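Putative ABC transporter, periplasmic binding protein, amino acid (Neisseria gonorrhoeae, PDB 2YJP) binds L-cysteine in the periplasm as a solute receptor and probably delivers it to an ABC transporter for uptake. Local coordinates at residues L167-G172 and L188-Q193; K171-D176 and L209-A214. The protein carries 1 engineered substitution. All coordinates share one frame; numbering follows the deposited sequence.

Contact 1. Residues L167-G172 and L188-Q193. With ZN (zinc ion), chain G.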
loop_
_atom_site.group_PDB
_atom_site.type_symbol
_atom_site.label_atom_id
_atom_site.label_comp_id
_atom_site.label_asym_id
_atom_site.label_seq_id
_atom_site.Cartn_x
_atom_site.Cartn_y
_atom_site.Cartn_z
ATOM N N LEU A 167 18.106 1.875 -10.793
ATOM C CA LEU A 167 16.756 1.385 -10.511
ATOM C C LEU A 167 16.016 2.401 -9.667
ATOM O O LEU A 167 16.568 2.917 -8.681
ATOM C CB LEU A 167 16.811 0.021 -9.796
ATOM C CG LEU A 167 15.529 -0.668 -9.385
ATOM C CD1 LEU A 167 14.666 -1.089 -10.598
ATOM C CD2 LEU A 167 15.890 -1.870 -8.514
ATOM N N LEU A 168 14.783 2.727 -10.081
ATOM C CA LEU A 168 13.939 3.659 -9.316
ATOM C C LEU A 168 13.093 2.939 -8.246
ATOM O O LEU A 168 12.516 1.860 -8.496
ATOM C CB LEU A 168 12.994 4.395 -10.255
ATOM C CG LEU A 168 13.757 5.210 -11.302
ATOM C CD1 LEU A 168 12.888 5.714 -12.431
ATOM C CD2 LEU A 168 14.393 6.375 -10.609
ATOM N N VAL A 169 13.051 3.505 -7.044
ATOM C CA VAL A 169 12.147 3.005 -6.049
ATOM C C VAL A 169 11.538 4.200 -5.292
ATOM O O VAL A 169 12.189 5.280 -5.155
ATOM C CB VAL A 169 12.861 2.079 -4.980
ATOM C CG1 VAL A 169 13.279 0.754 -5.579
ATOM C CG2 VAL A 169 14.060 2.809 -4.263
ATOM N N ASN A 170 10.322 3.974 -4.774
ATOM C CA ASN A 170 9.689 4.907 -3.857
ATOM C C ASN A 170 10.382 4.702 -2.511
ATOM O O ASN A 170 10.446 3.558 -2.022
ATOM C CB ASN A 170 8.187 4.672 -3.842
ATOM C CG ASN A 170 7.418 5.536 -2.831
ATOM O OD1 ASN A 170 6.522 5.128 -2.280
ATOM N ND2 ASN A 170 7.726 6.721 -2.691
ATOM N N LYS A 171 10.977 5.774 -1.969
ATOM C CA LYS A 171 11.664 5.677 -0.723
ATOM C C LYS A 171 10.766 5.058 0.391
ATOM O O LYS A 171 9.607 5.463 0.548
ATOM C CB LYS A 171 12.241 7.068 -0.304
ATOM C CG LYS A 171 12.948 7.044 1.064
ATOM C CD LYS A 171 13.795 8.325 1.357
ATOM C CE LYS A 171 14.108 8.447 2.864
ATOM N NZ LYS A 171 14.569 9.862 3.269
ATOM N N GLY A 172 11.336 4.121 1.153
ATOM C CA GLY A 172 10.728 3.594 2.377
ATOM C C GLY A 172 9.734 2.446 2.074
ATOM O O GLY A 172 8.934 2.098 2.912
ATOM N N LEU A 188 20.396 2.472 -6.640
ATOM C CA LEU A 188 19.026 2.959 -6.440
ATOM C C LEU A 188 18.924 4.481 -6.470
ATOM O O LEU A 188 19.729 5.205 -5.856
ATOM C CB LEU A 188 18.486 2.508 -5.069
ATOM C CG LEU A 188 18.439 0.998 -4.816
ATOM C CD1 LEU A 188 18.010 0.745 -3.360
ATOM C CD2 LEU A 188 17.553 0.250 -5.907
ATOM N N LEU A 189 17.894 4.950 -7.142
ATOM C CA LEU A 189 17.486 6.342 -7.064
ATOM C C LEU A 189 16.088 6.389 -6.438
ATOM O O LEU A 189 15.142 5.825 -6.951
ATOM C CB LEU A 189 17.466 6.975 -8.449
ATOM C CG LEU A 189 17.120 8.463 -8.524
ATOM C CD1 LEU A 189 18.154 9.278 -7.906
ATOM C CD2 LEU A 189 17.195 8.956 -9.897
ATOM N N LYS A 190 15.980 7.087 -5.315
ATOM C CA LYS A 190 14.778 7.042 -4.481
ATOM C C LYS A 190 14.027 8.399 -4.496
ATOM O O LYS A 190 14.632 9.455 -4.498
ATOM C CB LYS A 190 15.147 6.635 -3.055
ATOM C CG LYS A 190 16.208 5.578 -2.973
ATOM C CD LYS A 190 16.333 4.989 -1.571
ATOM C CE LYS A 190 17.559 4.062 -1.499
ATOM N NZ LYS A 190 17.714 3.308 -0.211
ATOM N N PHE A 191 12.695 8.349 -4.534
ATOM C CA PHE A 191 11.889 9.559 -4.482
ATOM C C PHE A 191 10.860 9.353 -3.388
ATOM O O PHE A 191 10.376 8.221 -3.212
ATOM C CB PHE A 191 11.180 9.737 -5.826
ATOM C CG PHE A 191 12.109 10.091 -6.954
ATOM C CD1 PHE A 191 12.451 11.434 -7.213
ATOM C CD2 PHE A 191 12.669 9.092 -7.727
ATOM C CE1 PHE A 191 13.346 11.754 -8.246
ATOM C CE2 PHE A 191 13.576 9.399 -8.758
ATOM C CZ PHE A 191 13.899 10.705 -9.024
ATOM N N ASP A 192 10.528 10.399 -2.648
ATOM C CA ASP A 192 9.516 10.341 -1.539
ATOM C C ASP A 192 8.120 9.844 -1.973
ATOM O O ASP A 192 7.508 9.056 -1.285
ATOM C CB ASP A 192 9.365 11.717 -0.887
ATOM C CG ASP A 192 10.582 12.111 -0.011
ATOM O OD1 ASP A 192 11.520 11.321 0.021
ATOM O OD2 ASP A 192 10.606 13.186 0.690
ATOM N N GLN A 193 7.646 10.295 -3.139
ATOM C CA GLN A 193 6.297 10.113 -3.593
ATOM C C GLN A 193 6.193 9.177 -4.802
ATOM O O GLN A 193 7.136 9.166 -5.650
ATOM C CB GLN A 193 5.770 11.473 -4.029
ATOM C CG GLN A 193 5.879 12.505 -2.964
ATOM C CD GLN A 193 5.179 13.832 -3.383
ATOM O OE1 GLN A 193 4.042 13.816 -3.850
ATOM N NE2 GLN A 193 5.869 14.961 -3.218
HETATM ZN ZN ZN G . 8.827 13.793 1.364
HETATM O O HOH W 1 5.098 7.151 -0.738
HETATM O O HOH W 2 8.208 7.705 0.903
#

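Contact 2. Residues K171-D176 and L209-A214. With CYS (cysteine), chain D.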
loop_
_atom_site.group_PDB
_atom_site.type_symbol
_atom_site.label_atom_id
_atom_site.label_comp_id
_atom_site.label_asym_id
_atom_site.label_seq_id
_atom_site.Cartn_x
_atom_site.Cartn_y
_atom_site.Cartn_z
ATOM N N LYS A 171 10.977 5.774 -1.969
ATOM C CA LYS A 171 11.664 5.677 -0.723
ATOM C C LYS A 171 10.766 5.058 0.391
ATOM O O LYS A 171 9.607 5.463 0.548
ATOM C CB LYS A 171 12.241 7.068 -0.304
ATOM C CG LYS A 171 12.948 7.044 1.064
ATOM C CD LYS A 171 13.795 8.325 1.357
ATOM C CE LYS A 171 14.108 8.447 2.864
ATOM N NZ LYS A 171 14.569 9.862 3.269
ATOM N N GLY A 172 11.336 4.121 1.153
ATOM C CA GLY A 172 10.728 3.594 2.377
ATOM C C GLY A 172 9.734 2.446 2.074
ATOM O O GLY A 172 8.934 2.098 2.912
ATOM N N THR A 173 9.742 1.944 0.829
ATOM C CA THR A 173 8.909 0.829 0.475
ATOM C C THR A 173 9.641 -0.505 0.671
ATOM O O THR A 173 10.861 -0.563 0.886
ATOM C CB THR A 173 8.405 0.908 -1.007
ATOM O OG1 THR A 173 9.505 0.975 -1.920
ATOM C CG2 THR A 173 7.446 2.106 -1.222
ATOM N N THR A 174 8.879 -1.590 0.590
ATOM C CA THR A 174 9.473 -2.937 0.643
ATOM C C THR A 174 10.375 -3.136 -0.567
ATOM O O THR A 174 11.403 -3.779 -0.430
ATOM C CB THR A 174 8.430 -4.029 0.671
ATOM O OG1 THR A 174 7.430 -3.703 -0.294
ATOM C CG2 THR A 174 7.772 -4.168 2.125
ATOM N N ALA A 175 10.061 -2.530 -1.724
ATOM C CA ALA A 175 11.030 -2.660 -2.850
ATOM C C ALA A 175 12.380 -2.021 -2.533
ATOM O O ALA A 175 13.425 -2.607 -2.852
ATOM C CB ALA A 175 10.488 -2.151 -4.154
ATOM N N ASP A 176 12.341 -0.814 -1.939
ATOM C CA ASP A 176 13.543 -0.124 -1.451
ATOM C C ASP A 176 14.285 -1.042 -0.481
ATOM O O ASP A 176 15.485 -1.263 -0.635
ATOM C CB ASP A 176 13.086 1.176 -0.741
ATOM C CG ASP A 176 14.223 1.998 -0.184
ATOM O OD1 ASP A 176 15.434 1.675 -0.380
ATOM O OD2 ASP A 176 13.876 2.997 0.484
ATOM N N LEU A 209 11.797 0.331 -12.600
ATOM C CA LEU A 209 11.269 0.766 -11.344
ATOM C C LEU A 209 10.668 -0.441 -10.633
ATOM O O LEU A 209 9.906 -1.204 -11.222
ATOM C CB LEU A 209 10.221 1.845 -11.591
ATOM C CG LEU A 209 9.492 2.473 -10.415
ATOM C CD1 LEU A 209 8.717 3.737 -10.825
ATOM C CD2 LEU A 209 8.530 1.438 -9.709
ATOM N N ALA A 210 11.029 -0.626 -9.381
ATOM C CA ALA A 210 10.538 -1.749 -8.608
ATOM C C ALA A 210 9.522 -1.289 -7.556
ATOM O O ALA A 210 9.707 -0.231 -6.936
ATOM C CB ALA A 210 11.703 -2.456 -7.946
ATOM N N HIS A 211 8.485 -2.102 -7.356
ATOM C CA HIS A 211 7.369 -1.783 -6.428
ATOM C C HIS A 211 6.468 -3.020 -6.287
ATOM O O HIS A 211 6.745 -4.069 -6.897
ATOM C CB HIS A 211 6.500 -0.630 -7.015
ATOM C CG HIS A 211 6.003 0.340 -5.989
ATOM N ND1 HIS A 211 5.406 -0.061 -4.812
ATOM C CD2 HIS A 211 6.004 1.693 -5.968
ATOM C CE1 HIS A 211 5.061 1.002 -4.109
ATOM N NE2 HIS A 211 5.411 2.079 -4.790
ATOM N N ASP A 212 5.370 -2.877 -5.527
ATOM C CA ASP A 212 4.347 -3.908 -5.389
ATOM C C ASP A 212 3.903 -4.264 -6.800
ATOM O O ASP A 212 3.592 -3.372 -7.580
ATOM C CB ASP A 212 3.118 -3.375 -4.559
ATOM C CG ASP A 212 3.406 -3.280 -3.057
ATOM O OD1 ASP A 212 4.511 -3.716 -2.644
ATOM O OD2 ASP A 212 2.518 -2.763 -2.254
ATOM N N ASN A 213 3.811 -5.545 -7.141
ATOM C CA ASN A 213 3.435 -5.872 -8.537
ATOM C C ASN A 213 2.029 -5.416 -8.935
ATOM O O ASN A 213 1.817 -4.967 -10.082
ATOM C CB ASN A 213 3.686 -7.346 -8.930
ATOM C CG ASN A 213 2.960 -8.380 -8.012
ATOM O OD1 ASN A 213 1.988 -8.079 -7.285
ATOM N ND2 ASN A 213 3.441 -9.638 -8.089
ATOM N N ALA A 214 1.092 -5.518 -7.997
ATOM C CA ALA A 214 -0.257 -5.073 -8.233
ATOM C C ALA A 214 -0.274 -3.584 -8.596
ATOM O O ALA A 214 -1.010 -3.171 -9.450
ATOM C CB ALA A 214 -1.138 -5.333 -6.948
HETATM N N CYS D . 3.005 -2.187 0.351
HETATM C CA CYS D . 4.421 -1.788 0.179
HETATM C C CYS D . 4.984 -1.286 1.510
HETATM O O CYS D . 4.254 -1.325 2.546
HETATM C CB CYS D . 4.578 -0.684 -0.857
HETATM S SG CYS D . 3.613 0.802 -0.528
HETATM O OXT CYS D . 6.147 -0.871 1.540
HETATM O O HOH W 3 9.236 1.176 -4.709
HETATM O O HOH W 4 5.175 -5.388 -0.455
HETATM O O HOH W 5 7.094 -1.873 -2.764
#

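Contact 1. Residues L167-G172 and L188-Q193
The carboxamide of Asn-170 reaches past the end of its own strand and takes hold of the backbone where the neighbouring strand stops. Its ND2 donates to Phe-191 O at 3.1 Å and, more weakly, to Asp-192 O at 2.7 Å. With CG anti to the backbone N (chi1 176°), the short amide is directed forward, past the strand end, to these carbonyls, a task that suits asparagine because its NH2 has two hydrogens to offer. Phe-191 O is gripped twice, since Lys-171 N also donates to it (2.8 Å) and the two donors come from opposite faces of the carbonyl plane. One water joins Asn-170 OD1 to Asp-192 O, and a second links that same carbonyl to Lys-171 O.

Further back, strands 167-170 and 188-191 run parallel in residue-for-residue register, joined by bonds such as Leu-189 N to Leu-167 O (2.9 Å). They are the two strands of a beta-alpha-beta unit whose connection is helix 174-182, and this helix covers the face bearing Leu-167 and Leu-188, both of which touch its Phe-179. These two leucines lie side by side, CD2 to CD2 at 3.7 Å. On the same face Val-169 CG2 rests against Lys-190 CG, 3.7 Å away; the extended lysine chain gives its methylenes to the valine and carries its ammonium on to Asp-176. On the face under helix 194-202, the contacts away from Asn-170 are apolar: Leu-168 CD2 meets the edge of the Phe-191 ring at CE2, 3.6 Å away and in the ring plane, and also touches Leu-189 CB. Beyond the strand the carboxylate of Asp-192 lies alongside the Lys-171 chain, and its OD2 binds a zinc ion at 2.0 Å, as does Glu-105 OE1.

Contact 2. Residues K171-D176 and L209-A214
Thr-173 and His-211 cross at about a right angle, the threonine methyl CG2 lying 3.9 Å from CE1 of the imidazole and approaching the ring obliquely. Two bonds fix how the ring is turned: ND1 accepts from Asp-212 N (2.9 Å), which lies nearly in the ring plane, and NE2 is hydrogen-bonded to Asn-194 OD1. Held this way, the imidazole presents its edge to the bound cysteine, whose SG lies in the ring plane and whose CB is 3.7 Å from CE1. Water 3 lies above one ring face, displaced toward its rim, and donates to both Thr-173 OG1 and Ala-210 O.

Thr-173 OG1, placed between the backbone N and the carbonyl carbon (chi1 58°), is also hydrogen-bonded to Asn-170 O and accepts a weak capping bond from Asp-176 N, as suits a threonine at the N-cap of helix 174-182. In the first turn, Ala-175 turns its methyl toward the strand and sets CB 3.5 Å from Ala-210 O; small alanines on both sides let helix and strand come close. Farther along, Thr-174 OG1 and Asp-212 OD1 face each other across water 4, which bonds to both, while water 5 joins the same OD1 to Ala-175 N.

Asp-212 OD2 accepts a hydrogen bond from N of the bound cysteine at 2.7 Å and has a salt bridge to Lys-65. At the ligand's other charged group, OXT accepts from Thr-174 N (3.0 Å), near the helix N-terminus, whose dipole probably favours an anion. An aspartate for the ammonium, with arginine (here Arg-109 and Arg-131 also bond the ligand) and backbone N-H groups for the carboxylate, is typical of amino-acid pockets in family 3 solute-binding proteins.

How the contacts relate
The centres of contacts 1 and 2 lie about 8 Å apart, and both start from the same part of the chain, sharing Lys-171 and Gly-172. Strand 166-170, helix 174-182, strand 187-191, helix 194-202 and strand 208-212 follow in sequence, and strand 166-170 stands between the other two strands in one mixed sheet. Leu-168 O probably accepts a hydrogen bond from Ala-210 N, while the salt bridge of Lys-190 NZ with Asp-176 OD1 (2.8 Å) ties the second strand of contact 1 to the helix start of contact 2. The C-terminal end of strand 208-212 and the start of helix 174-182 thus form part of the pocket where cysteine binds.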